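Local coordinates for putative branched chain amino acid ABC transporter, periplasmic amino acid-binding protein (Brucella ovis, PDB 4XFK) that probably binds branched-chain and related amino acids in the periplasm and hands them to an ABC transporter for uptake, at residues Leu111-Gly116 and Phe132-Asn137; Ala15-Leu20 and Gln80-Gly85; Asp200-Val205 and Met229-Gly234; Asp214-Gly219 and Leu237-Ala242. The protein carries 1 engineered substitution. One frame throughout, in Å; residues are numbered along the deposited sequence. Where two conformers were deposited one is given.

Interaction 1 (Leu111-Gly116 and Phe132-Asn137); sequences LYLNLG and FRFSPN. With NA (sodium ion), chain D.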
# COMPACT_ATOMS: atom_id res chain seq x y z
N LEU A 111 17.64 7.57 -2.10
CA LEU A 111 16.38 7.12 -2.67
C LEU A 111 15.34 6.84 -1.60
O LEU A 111 15.66 6.29 -0.55
CB LEU A 111 16.58 5.83 -3.47
CG LEU A 111 17.14 5.93 -4.88
CD1 LEU A 111 17.70 4.60 -5.31
CD2 LEU A 111 16.03 6.39 -5.82
N TYR A 112 14.09 7.21 -1.88
CA TYR A 112 12.98 6.83 -1.01
C TYR A 112 12.11 5.83 -1.78
O TYR A 112 11.45 6.19 -2.77
CB TYR A 112 12.20 8.07 -0.57
CG TYR A 112 10.89 7.81 0.16
CD1 TYR A 112 10.71 6.67 0.95
CD2 TYR A 112 9.85 8.72 0.07
CE1 TYR A 112 9.50 6.44 1.60
CE2 TYR A 112 8.66 8.51 0.71
CZ TYR A 112 8.48 7.37 1.47
OH TYR A 112 7.27 7.19 2.09
N LEU A 113 12.15 4.57 -1.36
CA LEU A 113 11.25 3.55 -1.89
C LEU A 113 10.02 3.50 -1.02
O LEU A 113 10.04 3.00 0.11
CB LEU A 113 11.94 2.19 -1.94
CG LEU A 113 13.30 2.14 -2.63
CD1 LEU A 113 13.79 0.71 -2.65
CD2 LEU A 113 13.24 2.71 -4.04
N ASN A 114 8.94 4.04 -1.55
CA ASN A 114 7.67 4.10 -0.86
C ASN A 114 6.90 2.83 -1.16
O ASN A 114 6.43 2.61 -2.27
CB ASN A 114 6.94 5.36 -1.33
CG ASN A 114 5.49 5.40 -0.91
OD1 ASN A 114 5.02 4.54 -0.17
ND2 ASN A 114 4.78 6.42 -1.39
N LEU A 115 6.81 1.95 -0.16
CA LEU A 115 6.21 0.65 -0.39
C LEU A 115 4.74 0.58 -0.01
O LEU A 115 4.15 -0.50 -0.05
CB LEU A 115 6.98 -0.44 0.37
CG LEU A 115 8.43 -0.68 -0.05
CD1 LEU A 115 9.01 -1.85 0.72
CD2 LEU A 115 8.56 -0.92 -1.54
N GLY A 116 4.13 1.71 0.35
CA GLY A 116 2.72 1.65 0.70
C GLY A 116 2.03 2.88 1.25
O GLY A 116 0.92 2.75 1.77
N PHE A 132 9.96 6.77 -5.36
CA PHE A 132 9.25 5.80 -6.19
C PHE A 132 8.16 5.17 -5.35
O PHE A 132 8.43 4.72 -4.22
CB PHE A 132 10.19 4.69 -6.65
CG PHE A 132 11.19 5.12 -7.68
CD1 PHE A 132 12.37 5.75 -7.30
CD2 PHE A 132 10.96 4.90 -9.03
CE1 PHE A 132 13.30 6.14 -8.25
CE2 PHE A 132 11.88 5.27 -9.98
CZ PHE A 132 13.06 5.90 -9.60
N ARG A 133 6.95 5.11 -5.89
CA ARG A 133 5.84 4.43 -5.20
C ARG A 133 5.53 3.09 -5.86
O ARG A 133 5.28 3.02 -7.07
CB ARG A 133 4.58 5.30 -5.15
CG ARG A 133 3.36 4.50 -4.70
CD ARG A 133 2.31 5.30 -3.97
NE ARG A 133 1.74 6.38 -4.78
CZ ARG A 133 1.11 7.41 -4.25
NH1 ARG A 133 0.60 8.36 -5.02
NH2 ARG A 133 1.00 7.48 -2.93
N PHE A 134 5.55 2.04 -5.05
CA PHE A 134 5.37 0.67 -5.53
C PHE A 134 3.99 0.09 -5.24
O PHE A 134 3.66 -1.02 -5.68
CB PHE A 134 6.47 -0.23 -4.97
CG PHE A 134 7.84 0.16 -5.45
CD1 PHE A 134 8.35 -0.36 -6.63
CD2 PHE A 134 8.60 1.07 -4.74
CE1 PHE A 134 9.62 -0.00 -7.07
CE2 PHE A 134 9.85 1.45 -5.18
CZ PHE A 134 10.37 0.91 -6.34
N SER A 135 3.19 0.86 -4.52
CA SER A 135 1.88 0.42 -4.05
C SER A 135 0.77 1.12 -4.83
O SER A 135 1.03 2.02 -5.65
CB SER A 135 1.75 0.78 -2.57
OG SER A 135 1.74 2.19 -2.42
N PRO A 136 -0.49 0.74 -4.57
CA PRO A 136 -1.58 1.58 -5.08
C PRO A 136 -1.57 2.97 -4.45
O PRO A 136 -0.77 3.30 -3.57
CB PRO A 136 -2.85 0.82 -4.65
CG PRO A 136 -2.39 -0.61 -4.50
CD PRO A 136 -1.00 -0.50 -3.94
N ASN A 137 -2.47 3.80 -4.96
CA ASN A 137 -2.77 5.09 -4.36
C ASN A 137 -4.29 5.22 -4.26
O ASN A 137 -5.01 4.32 -4.71
CB ASN A 137 -2.12 6.23 -5.16
CG ASN A 137 -2.61 6.29 -6.59
OD1 ASN A 137 -3.81 6.25 -6.85
ND2 ASN A 137 -1.67 6.36 -7.54
NA NA D . 0.62 1.63 3.73
O HOH W 1 -1.30 0.85 2.81
O HOH W 2 -0.32 1.71 5.74
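At the edge of the five-stranded parallel sheet, L113 and N114 of strand 111-114 pair with F132 and R133 of the outermost strand, 131-133. Three backbone bonds set the register: F132 N to Y112 O (3.0 Å), N114 N to F132 O (2.8 Å) and F134 N to N114 O (3.0 Å), the last carrying the ladder beyond the strand proper. Apolar groups meet on the F132 side. L111 CD2 lies 3.7 Å from F132 CE1, near the ring plane, and L113 CD2 likewise abuts the edge of the F134 ring at CE2 (3.8 Å). Helices 296-312 and 322-331 pack against this layer. The sheet belongs to a periplasmic-binding-protein fold, and the loop after N114 carries G116. N114 CG is anti to its backbone N (chi1 168°), and the amide runs beside R133, with ND2 3.7 Å from R133 CD and the amide and guanidinium planes 58° apart. N114 OD1 accepts from G116 N (3.0 Å), closing an Asx turn, and also from A117 N, while R133 NH2 bonds to A119 O. G116, whose N closes this turn, coordinates the sodium ion through its O at 2.3 Å. S135 packs its CB and OG against G116 CA.

Interaction 2 (Ala15-Leu20 and Gln80-Gly85); sequences ALVETL and QIIVQG. With NA (sodium ion), chain D.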
# COMPACT_ATOMS: atom_id res chain seq x y z
N ALA A 15 17.62 1.53 4.82
CA ALA A 15 17.01 1.84 6.10
C ALA A 15 15.49 1.69 6.06
O ALA A 15 14.83 2.31 5.24
CB ALA A 15 17.36 3.25 6.53
N LEU A 16 14.96 0.88 6.96
CA LEU A 16 13.52 0.73 7.13
C LEU A 16 13.10 1.64 8.28
O LEU A 16 13.52 1.45 9.43
CB LEU A 16 13.18 -0.72 7.46
CG LEU A 16 11.72 -1.02 7.78
CD1 LEU A 16 10.82 -0.73 6.59
CD2 LEU A 16 11.54 -2.46 8.25
N VAL A 17 12.32 2.67 7.96
CA VAL A 17 11.86 3.61 8.96
C VAL A 17 10.37 3.39 9.16
O VAL A 17 9.56 3.79 8.33
CB VAL A 17 12.14 5.06 8.53
CG1 VAL A 17 11.62 6.05 9.57
CG2 VAL A 17 13.63 5.27 8.27
N GLU A 18 10.03 2.73 10.25
CA GLU A 18 8.67 2.24 10.46
C GLU A 18 8.32 2.18 11.93
O GLU A 18 9.19 2.26 12.78
CB GLU A 18 8.48 0.84 9.85
CG GLU A 18 7.98 0.85 8.43
CD GLU A 18 6.62 1.51 8.31
OE1 GLU A 18 5.91 1.61 9.34
OE2 GLU A 18 6.25 1.93 7.20
N THR A 19 7.03 2.04 12.22
CA THR A 19 6.60 1.74 13.58
C THR A 19 6.86 0.26 13.84
O THR A 19 6.17 -0.59 13.28
CB THR A 19 5.11 2.04 13.77
OG1 THR A 19 4.82 3.35 13.26
CG2 THR A 19 4.73 1.95 15.24
N LEU A 20 7.85 -0.04 14.68
CA LEU A 20 8.37 -1.41 14.76
C LEU A 20 8.20 -2.04 16.14
O LEU A 20 8.65 -3.17 16.36
CB LEU A 20 9.83 -1.46 14.31
CG LEU A 20 10.02 -1.14 12.82
CD1 LEU A 20 11.50 -1.00 12.49
CD2 LEU A 20 9.35 -2.19 11.94
N GLN A 80 21.75 4.62 1.78
CA GLN A 80 21.54 5.27 0.49
C GLN A 80 20.08 5.17 0.06
O GLN A 80 19.66 5.80 -0.91
CB GLN A 80 22.41 4.65 -0.61
CG GLN A 80 23.90 4.56 -0.30
CD GLN A 80 24.29 3.17 0.17
OE1 GLN A 80 23.43 2.39 0.62
NE2 GLN A 80 25.57 2.85 0.08
N ILE A 81 19.32 4.35 0.78
CA ILE A 81 17.92 4.07 0.46
C ILE A 81 17.11 4.05 1.75
O ILE A 81 17.53 3.46 2.76
CB ILE A 81 17.76 2.71 -0.25
CG1 ILE A 81 18.68 2.64 -1.47
CG2 ILE A 81 16.29 2.47 -0.63
CD1 ILE A 81 18.46 1.45 -2.33
N ILE A 82 15.96 4.73 1.72
CA ILE A 82 14.99 4.75 2.81
C ILE A 82 13.74 4.03 2.33
O ILE A 82 13.24 4.32 1.25
CB ILE A 82 14.58 6.20 3.15
CG1 ILE A 82 15.81 7.06 3.48
CG2 ILE A 82 13.53 6.23 4.27
CD1 ILE A 82 16.56 6.62 4.71
N VAL A 83 13.23 3.12 3.15
CA VAL A 83 11.99 2.40 2.85
C VAL A 83 10.97 2.63 3.97
O VAL A 83 11.31 2.57 5.16
CB VAL A 83 12.27 0.90 2.73
CG1 VAL A 83 10.98 0.13 2.69
CG2 VAL A 83 13.14 0.62 1.51
N GLN A 84 9.72 2.90 3.58
CA GLN A 84 8.64 3.15 4.52
C GLN A 84 7.33 2.99 3.78
O GLN A 84 7.29 3.12 2.55
CB GLN A 84 8.77 4.56 5.11
CG GLN A 84 7.68 4.96 6.12
CD GLN A 84 6.47 5.61 5.46
OE1 GLN A 84 6.48 5.89 4.26
NE2 GLN A 84 5.42 5.84 6.25
N GLY A 85 6.24 2.69 4.50
CA GLY A 85 4.94 2.63 3.86
C GLY A 85 3.69 2.71 4.71
O GLY A 85 2.59 2.75 4.16
NA NA D . 0.62 1.63 3.73
O HOH W 1 -1.30 0.85 2.81
O HOH W 2 -0.32 1.71 5.74
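A bend at chi2 (-61°) turns CD of E18, whose OE2 meets the backbone of G85, while Q84 CG, anti to its backbone N (chi1 180°), lies against V17 O, 3.1 Å away. Both residues close the pairing of strands 13-18 and 81-84, adjacent inner strands of the parallel sheet in this periplasmic-binding-protein fold. The ladder itself is regular: A15 N to I81 O (2.8 Å), V83 N to A15 O (2.8 Å) and V17 N to V83 O (3.0 Å). L16 and V83 share a face, where L16 CD1 comes within 4.0 Å of V83 CG1, and helix 26-44 touches both. Beyond V17 the backbone bonds give way to a side chain. The E18 and Q84 chains cross at about a right angle, yet their carboxylate and amide planes are only 3° apart. Q84 OE1 bonds to Y112 OH and its NE2 to S87 O. E18 OE1 takes S86 OG and, at 3.1 Å, T19 N. G85 O is a ligand of the sodium ion, along with G116 O, Y31 OH and two waters, which makes E18 a second-shell residue: its OE2 receives G85 N at 2.8 Å, nearly along the C-O axis.

Interaction 3 (Asp200-Val205 and Met229-Gly234); sequences DFSPYV and MKAASG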
# COMPACT_ATOMS: atom_id res chain seq x y z
N ASP A 200 -15.36 3.78 20.00
CA ASP A 200 -16.73 3.32 19.83
C ASP A 200 -17.31 3.93 18.57
O ASP A 200 -17.65 5.12 18.53
CB ASP A 200 -17.57 3.71 21.05
CG ASP A 200 -18.96 3.08 21.03
OD1 ASP A 200 -19.40 2.59 19.97
OD2 ASP A 200 -19.62 3.08 22.09
N PHE A 201 -17.44 3.11 17.54
CA PHE A 201 -17.94 3.59 16.26
C PHE A 201 -19.46 3.48 16.12
O PHE A 201 -20.00 3.77 15.06
CB PHE A 201 -17.24 2.88 15.11
CG PHE A 201 -15.90 3.47 14.76
CD1 PHE A 201 -15.81 4.52 13.85
CD2 PHE A 201 -14.74 3.02 15.37
CE1 PHE A 201 -14.58 5.08 13.52
CE2 PHE A 201 -13.51 3.57 15.05
CZ PHE A 201 -13.44 4.61 14.13
N SER A 202 -20.14 3.09 17.19
CA SER A 202 -21.60 2.98 17.13
C SER A 202 -22.33 4.22 16.57
O SER A 202 -23.24 4.07 15.75
CB SER A 202 -22.19 2.56 18.48
OG SER A 202 -21.76 1.25 18.81
N PRO A 203 -21.95 5.44 17.00
CA PRO A 203 -22.69 6.59 16.46
C PRO A 203 -22.47 6.79 14.96
O PRO A 203 -23.34 7.32 14.26
CB PRO A 203 -22.10 7.78 17.22
CG PRO A 203 -21.49 7.20 18.44
CD PRO A 203 -21.02 5.84 18.07
N TYR A 204 -21.31 6.37 14.46
CA TYR A 204 -21.02 6.48 13.04
C TYR A 204 -21.80 5.44 12.25
O TYR A 204 -22.32 5.72 11.16
CB TYR A 204 -19.51 6.35 12.79
CG TYR A 204 -18.75 7.51 13.39
CD1 TYR A 204 -18.57 8.69 12.68
CD2 TYR A 204 -18.25 7.45 14.69
CE1 TYR A 204 -17.90 9.76 13.22
CE2 TYR A 204 -17.58 8.52 15.25
CZ TYR A 204 -17.40 9.67 14.50
OH TYR A 204 -16.74 10.73 15.06
N VAL A 205 -21.90 4.24 12.80
CA VAL A 205 -22.72 3.20 12.20
C VAL A 205 -24.18 3.65 12.14
O VAL A 205 -24.87 3.42 11.15
CB VAL A 205 -22.52 1.85 12.91
CG1 VAL A 205 -23.53 0.82 12.43
CG2 VAL A 205 -21.10 1.35 12.68
N MET A 229 -15.75 -2.15 11.94
CA MET A 229 -16.35 -3.44 11.58
C MET A 229 -17.07 -4.06 12.78
O MET A 229 -18.17 -4.60 12.65
CB MET A 229 -15.29 -4.42 11.06
CG MET A 229 -14.68 -4.03 9.72
SD MET A 229 -15.90 -3.71 8.42
CE MET A 229 -16.54 -5.37 8.13
N LYS A 230 -16.45 -3.98 13.95
CA LYS A 230 -17.07 -4.53 15.16
C LYS A 230 -18.40 -3.84 15.47
O LYS A 230 -19.39 -4.50 15.80
CB LYS A 230 -16.11 -4.40 16.35
CG LYS A 230 -16.64 -5.04 17.62
CD LYS A 230 -15.58 -5.10 18.69
CE LYS A 230 -16.14 -5.72 19.95
NZ LYS A 230 -15.07 -5.99 20.94
N ALA A 231 -18.42 -2.51 15.37
CA ALA A 231 -19.65 -1.75 15.61
C ALA A 231 -20.70 -2.09 14.56
O ALA A 231 -21.89 -2.22 14.89
CB ALA A 231 -19.35 -0.26 15.62
N ALA A 232 -20.28 -2.23 13.30
CA ALA A 232 -21.19 -2.62 12.23
C ALA A 232 -21.81 -3.99 12.54
O ALA A 232 -23.01 -4.18 12.37
CB ALA A 232 -20.47 -2.64 10.89
N SER A 233 -20.98 -4.91 13.01
CA SER A 233 -21.46 -6.25 13.36
C SER A 233 -22.48 -6.20 14.50
O SER A 233 -23.54 -6.83 14.42
CB SER A 233 -20.28 -7.14 13.76
OG SER A 233 -20.73 -8.46 14.01
N GLY A 234 -22.18 -5.44 15.55
CA GLY A 234 -23.10 -5.31 16.66
C GLY A 234 -24.44 -4.73 16.27
O GLY A 234 -25.46 -5.06 16.89
O HOH W 3 -22.97 -0.63 16.80
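The first turn of helix 202-210 comes up against the C-terminal half of helix 223-235, with the CA atoms of S202 and A231 only 5.3 Å apart and no direct hydrogen bond between the two segments. The close approach is made at an alanine: the CB of A231 is directed at the start of the other helix and packs against F201, S202 and V205. It lies 3.8 Å from F201 CB and 3.8 Å from V205 CG2, and it also meets the backbone where F201 joins S202. V205 adds a second point of support. Its CG1 is anti to the backbone N (chi1 171°), which leaves CG2 beside that nitrogen and 3.7 Å from A232 N, so that the methyl rests on the backbone of the facing helix. The polar side of the contact is bridged by water. One molecule donates to S202 OG (3.0 Å) and to A231 O (2.7 Å), giving the helix carbonyl a link to the serine. S202 is itself held from D200, whose OD1 accepts twice: S202 OG comes in on the syn lone pair at 3.0 Å, and S202 N on the anti side at 2.9 Å, 29° out of the carboxylate plane. The latter bond closes an Asx turn at the helix start, where F201 occupies the N-cap position and its carbonyl receives V205 N. The F201 side chain leads away from A231 and touches D224, L227 and L228 of helix 223-235, and its ring meets H193 of strand 186-193 edge-to-face. Helix 223-235 thus has helix 202-210 against A231, while A232 reaches F241 of strand 240-243.

Interaction 4 (Asp214-Gly219 and Leu237-Ala242); sequences DTVFTG and LKAKFA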
# COMPACT_ATOMS: atom_id res chain seq x y z
N ASP A 214 -26.22 1.19 0.08
CA ASP A 214 -25.86 -0.16 -0.30
C ASP A 214 -24.38 -0.44 -0.04
O ASP A 214 -23.98 -1.57 0.26
CB ASP A 214 -26.19 -0.36 -1.78
CG ASP A 214 -27.60 0.10 -2.11
OD1 ASP A 214 -28.54 -0.50 -1.56
OD2 ASP A 214 -27.78 1.07 -2.89
N THR A 215 -23.57 0.61 -0.14
CA THR A 215 -22.12 0.49 -0.08
C THR A 215 -21.57 1.56 0.84
O THR A 215 -22.01 2.71 0.80
CB THR A 215 -21.50 0.68 -1.47
OG1 THR A 215 -22.14 -0.21 -2.39
CG2 THR A 215 -20.00 0.41 -1.45
N VAL A 216 -20.60 1.18 1.66
CA VAL A 216 -19.85 2.14 2.48
C VAL A 216 -18.40 2.13 2.02
O VAL A 216 -17.68 1.16 2.24
CB VAL A 216 -19.92 1.78 3.97
CG1 VAL A 216 -19.13 2.82 4.78
CG2 VAL A 216 -21.37 1.70 4.44
N PHE A 217 -17.97 3.19 1.35
CA PHE A 217 -16.58 3.30 0.93
C PHE A 217 -15.72 3.79 2.07
O PHE A 217 -16.04 4.80 2.70
CB PHE A 217 -16.44 4.28 -0.23
CG PHE A 217 -17.03 3.80 -1.53
CD1 PHE A 217 -16.39 2.83 -2.29
CD2 PHE A 217 -18.22 4.33 -2.01
CE1 PHE A 217 -16.92 2.39 -3.49
CE2 PHE A 217 -18.76 3.89 -3.20
CZ PHE A 217 -18.11 2.92 -3.95
N THR A 218 -14.61 3.10 2.34
CA THR A 218 -13.70 3.56 3.38
C THR A 218 -12.27 3.12 3.13
O THR A 218 -12.02 1.97 2.78
CB THR A 218 -14.16 3.11 4.80
OG1 THR A 218 -13.23 3.61 5.77
CG2 THR A 218 -14.25 1.59 4.92
N GLY A 219 -11.35 4.06 3.35
CA GLY A 219 -9.92 3.77 3.36
C GLY A 219 -9.37 3.52 4.76
O GLY A 219 -8.17 3.53 4.95
N LEU A 237 -25.45 -4.25 10.61
CA LEU A 237 -25.43 -3.40 9.42
C LEU A 237 -25.60 -4.22 8.15
O LEU A 237 -24.95 -5.25 7.98
CB LEU A 237 -24.13 -2.62 9.36
CG LEU A 237 -23.97 -1.68 8.16
CD1 LEU A 237 -24.84 -0.44 8.32
CD2 LEU A 237 -22.50 -1.30 7.98
N LYS A 238 -26.49 -3.75 7.28
CA LYS A 238 -26.79 -4.47 6.04
C LYS A 238 -25.90 -4.05 4.87
O LYS A 238 -25.60 -4.87 3.99
CB LYS A 238 -28.27 -4.31 5.68
CG LYS A 238 -29.20 -4.97 6.68
CD LYS A 238 -30.62 -5.07 6.14
CE LYS A 238 -31.52 -5.84 7.09
NZ LYS A 238 -30.95 -7.17 7.44
N ALA A 239 -25.50 -2.78 4.85
CA ALA A 239 -24.63 -2.27 3.79
C ALA A 239 -23.31 -3.02 3.80
O ALA A 239 -22.86 -3.52 4.84
CB ALA A 239 -24.37 -0.78 3.97
N LYS A 240 -22.69 -3.11 2.63
CA LYS A 240 -21.38 -3.75 2.55
C LYS A 240 -20.29 -2.70 2.38
O LYS A 240 -20.46 -1.72 1.66
CB LYS A 240 -21.35 -4.78 1.43
CG LYS A 240 -22.33 -5.94 1.65
CD LYS A 240 -22.06 -6.66 2.98
CE LYS A 240 -23.17 -7.64 3.34
NZ LYS A 240 -22.92 -8.25 4.69
N PHE A 241 -19.18 -2.90 3.08
CA PHE A 241 -18.04 -2.02 2.95
C PHE A 241 -17.28 -2.29 1.66
O PHE A 241 -17.09 -3.44 1.27
CB PHE A 241 -17.10 -2.18 4.15
CG PHE A 241 -17.64 -1.62 5.44
CD1 PHE A 241 -17.47 -0.29 5.77
CD2 PHE A 241 -18.31 -2.44 6.34
CE1 PHE A 241 -17.96 0.22 6.96
CE2 PHE A 241 -18.80 -1.93 7.53
CZ PHE A 241 -18.63 -0.60 7.84
N ALA A 242 -16.86 -1.22 1.00
CA ALA A 242 -15.98 -1.30 -0.16
C ALA A 242 -14.69 -0.60 0.23
O ALA A 242 -14.69 0.61 0.49
CB ALA A 242 -16.62 -0.65 -1.37
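V216 and F241 lie side by side and point the same way from neighbouring parallel strands, 215-218 and 240-243, the two strands of a beta-alpha-beta unit whose connecting helix is 223-235. V216 CG1, anti to the backbone N (chi1 -180°), is 3.6 Å from F241 CE1, an oblique approach to the ring. T218 CG2 comes to the same ring from further along the strand, 3.8 Å from F241 CD1, its side chain crossing the phenyl obliquely. The other branch of V216, CG2, rests 3.9 Å from A239 CB. Helix 223-235 packs on this layer, touching F241 through L228 and M229. T218 OG1 turns to other partners, I162 O and N220 N. Across the sheet, T215, F217 and A242 form a second cluster. T215 CG2 sits 4.0 Å above the F217 ring plane, over its centre, in a CH-pi-like position, and A242 CB wedges beside both, 3.5 Å from T215 CG2 and 3.6 Å from F217 CD1. Helix 138-152 covers this side through F142, A146 and M149. K240 starts on the same face but sends its NZ away to E260 O. The backbone ladder holds the pairing in register: K240 N bonds to D214 O, V216 N to K240 O and T218 N to A242 O. A242 N reaches V216 O at 2.8 Å, the donor standing 40° out of the carbonyl plane.

Interactions 1 and 2 are neighbouring seams of one parallel sheet, their centres 11 Å apart. L111 O and I82 N, 2.8 Å apart, probably share a hydrogen bond, L115 CD1 packs 3.4 Å from V83 CG1, and the loops after the strands bring both contacts to the same sodium ion and its two waters. Interactions 3 and 4 belong to the other sheet and its helices, with centres 12 Å apart; helix 223-235 joins them, A232 O lying 3.0 Å from L237 N. The two pairs do not touch: interactions 1 and 4 come no nearer than about 9 Å between closest atoms. This separation is consistent with the two-lobed architecture of the family, in which ligand binds between lobes.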